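Local coordinates for protein TetR family transcriptional regulator (Chloroflexus aurantiacus, PDB 3NRG) that probably binds regulatory DNA through a helix-turn-helix motif and acts as a transcription factor of the TetR family, at residues E125-Q128 with V129-G133. Residues are numbered along the deposited sequence; the frame is centred on the assembly and turned at random.
Sequences ETMQ and VIRHG
Q128 and H132, one helical turn apart near the start of helix 124-147, touch where Q128 brings its amide up against the base of the H132 side chain: the amide and imidazole planes are nearly parallel, 18° apart, although the two side chains cross at about a right angle. Q128 swings CG anti to its own N (chi1 -178°) and then bends at chi2, which carries NE2 to 3.5 Å from H132 CB, while OE1 approaches the ring obliquely, 3.9 Å from ND1. This is van der Waals contact on the exposed side of the helix. In the backbone, H132 N donates to Q128 O at 2.8 Å, a bond bent to 139° at the hydrogen.

The neighbouring i to i+4 pair works differently. M127, a selenomethionine, runs alongside R131, the two pointing the same way, and its double bend at chi2 and chi3 sets SE over one face of the guanidinium, 3.5 Å from NE and offset toward the rim. R131 NE also donates to A115 O, in the loop beside this helix, a hydrogen bond that helps hold the guanidinium against which the selenium packs. Shortening R131 to an alanine removes the guanidinium, which is likely to leave A115 O without this donor and SE without the flat surface it rests on. The backbone bonds R131 N to M127 O, 3.0 Å, and I130 N to T126 O, 3.1 Å, continue the same spacing. The side chains of T126 and I130 turn to helix 57-78, touching I65 and I69. Such i to i+4 pairing, stepping round the helix, is the signature of an alpha-helix, here in the all-helical C-terminal domain of a TetR-family regulator.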
loop_
_atom_site.group_PDB
_atom_site.type_symbol
_atom_site.label_atom_id
_atom_site.label_comp_id
_atom_site.label_asym_id
_atom_site.label_seq_id
_atom_site.Cartn_x
_atom_site.Cartn_y
_atom_site.Cartn_z
ATOM N N GLU A 125 10.339 -14.825 -0.267
ATOM C CA GLU A 125 9.686 -14.409 -1.515
ATOM C C GLU A 125 8.695 -13.256 -1.313
ATOM O O GLU A 125 8.628 -12.361 -2.151
ATOM C CB GLU A 125 9.031 -15.608 -2.257
ATOM C CG GLU A 125 7.918 -16.324 -1.491
ATOM C CD GLU A 125 8.356 -17.366 -0.475
ATOM O OE1 GLU A 125 9.576 -17.626 -0.363
ATOM O OE2 GLU A 125 7.465 -17.945 0.191
ATOM N N THR A 126 7.961 -13.255 -0.181
ATOM C CA THR A 126 7.000 -12.193 0.131
ATOM C C THR A 126 7.732 -10.914 0.550
ATOM O O THR A 126 7.354 -9.822 0.117
ATOM C CB THR A 126 6.000 -12.663 1.203
ATOM O OG1 THR A 126 5.555 -13.985 0.889
ATOM C CG2 THR A 126 4.801 -11.725 1.333
HETATM N N MSE A 127 8.792 -11.055 1.386
HETATM C CA MSE A 127 9.598 -9.927 1.857
HETATM C C MSE A 127 10.256 -9.196 0.674
HETATM O O MSE A 127 10.248 -7.965 0.637
HETATM C CB MSE A 127 10.662 -10.405 2.864
HETATM C CG MSE A 127 11.391 -9.261 3.564
HETATM SE SE MSE A 127 10.221 -8.219 4.728
HETATM C CE MSE A 127 10.203 -9.422 6.240
ATOM N N GLN A 128 10.780 -9.964 -0.309
ATOM C CA GLN A 128 11.431 -9.430 -1.511
ATOM C C GLN A 128 10.485 -8.526 -2.316
ATOM O O GLN A 128 10.873 -7.425 -2.696
ATOM C CB GLN A 128 11.953 -10.586 -2.393
ATOM C CG GLN A 128 12.708 -10.138 -3.657
ATOM C CD GLN A 128 14.055 -9.524 -3.354
ATOM O OE1 GLN A 128 14.707 -9.836 -2.343
ATOM N NE2 GLN A 128 14.522 -8.669 -4.251
ATOM N N VAL A 129 9.245 -8.996 -2.566
ATOM C CA VAL A 129 8.220 -8.263 -3.322
ATOM C C VAL A 129 7.796 -6.973 -2.585
ATOM O O VAL A 129 7.674 -5.921 -3.216
ATOM C CB VAL A 129 7.002 -9.183 -3.650
ATOM C CG1 VAL A 129 5.840 -8.389 -4.248
ATOM C CG2 VAL A 129 7.413 -10.324 -4.578
ATOM N N ILE A 130 7.608 -7.056 -1.247
ATOM C CA ILE A 130 7.201 -5.909 -0.424
ATOM C C ILE A 130 8.272 -4.802 -0.407
ATOM O O ILE A 130 7.956 -3.641 -0.661
ATOM C CB ILE A 130 6.802 -6.371 1.023
ATOM C CG1 ILE A 130 5.523 -7.280 1.018
ATOM C CG2 ILE A 130 6.668 -5.180 2.005
ATOM C CD1 ILE A 130 4.107 -6.556 0.703
ATOM N N ARG A 131 9.534 -5.169 -0.143
ATOM C CA ARG A 131 10.622 -4.202 0.036
ATOM C C ARG A 131 11.441 -3.854 -1.229
ATOM O O ARG A 131 12.123 -2.826 -1.232
ATOM C CB ARG A 131 11.554 -4.637 1.186
ATOM C CG ARG A 131 10.878 -4.620 2.550
ATOM C CD ARG A 131 11.844 -4.926 3.670
ATOM N NE ARG A 131 11.190 -4.838 4.976
ATOM C CZ ARG A 131 11.798 -5.084 6.130
ATOM N NH1 ARG A 131 13.077 -5.437 6.154
ATOM N NH2 ARG A 131 11.132 -4.984 7.272
ATOM N N HIS A 132 11.406 -4.709 -2.280
ATOM C CA HIS A 132 12.221 -4.473 -3.490
ATOM C C HIS A 132 11.443 -4.547 -4.825
ATOM O O HIS A 132 12.025 -4.305 -5.887
ATOM C CB HIS A 132 13.440 -5.419 -3.518
ATOM C CG HIS A 132 14.355 -5.244 -2.348
ATOM N ND1 HIS A 132 14.310 -6.102 -1.261
ATOM C CD2 HIS A 132 15.271 -4.282 -2.105
ATOM C CE1 HIS A 132 15.218 -5.654 -0.414
ATOM N NE2 HIS A 132 15.816 -4.555 -0.875
ATOM N N GLY A 133 10.147 -4.870 -4.754
ATOM C CA GLY A 133 9.293 -5.027 -5.931
ATOM C C GLY A 133 9.112 -3.763 -6.744
ATOM O O GLY A 133 9.389 -3.761 -7.948
#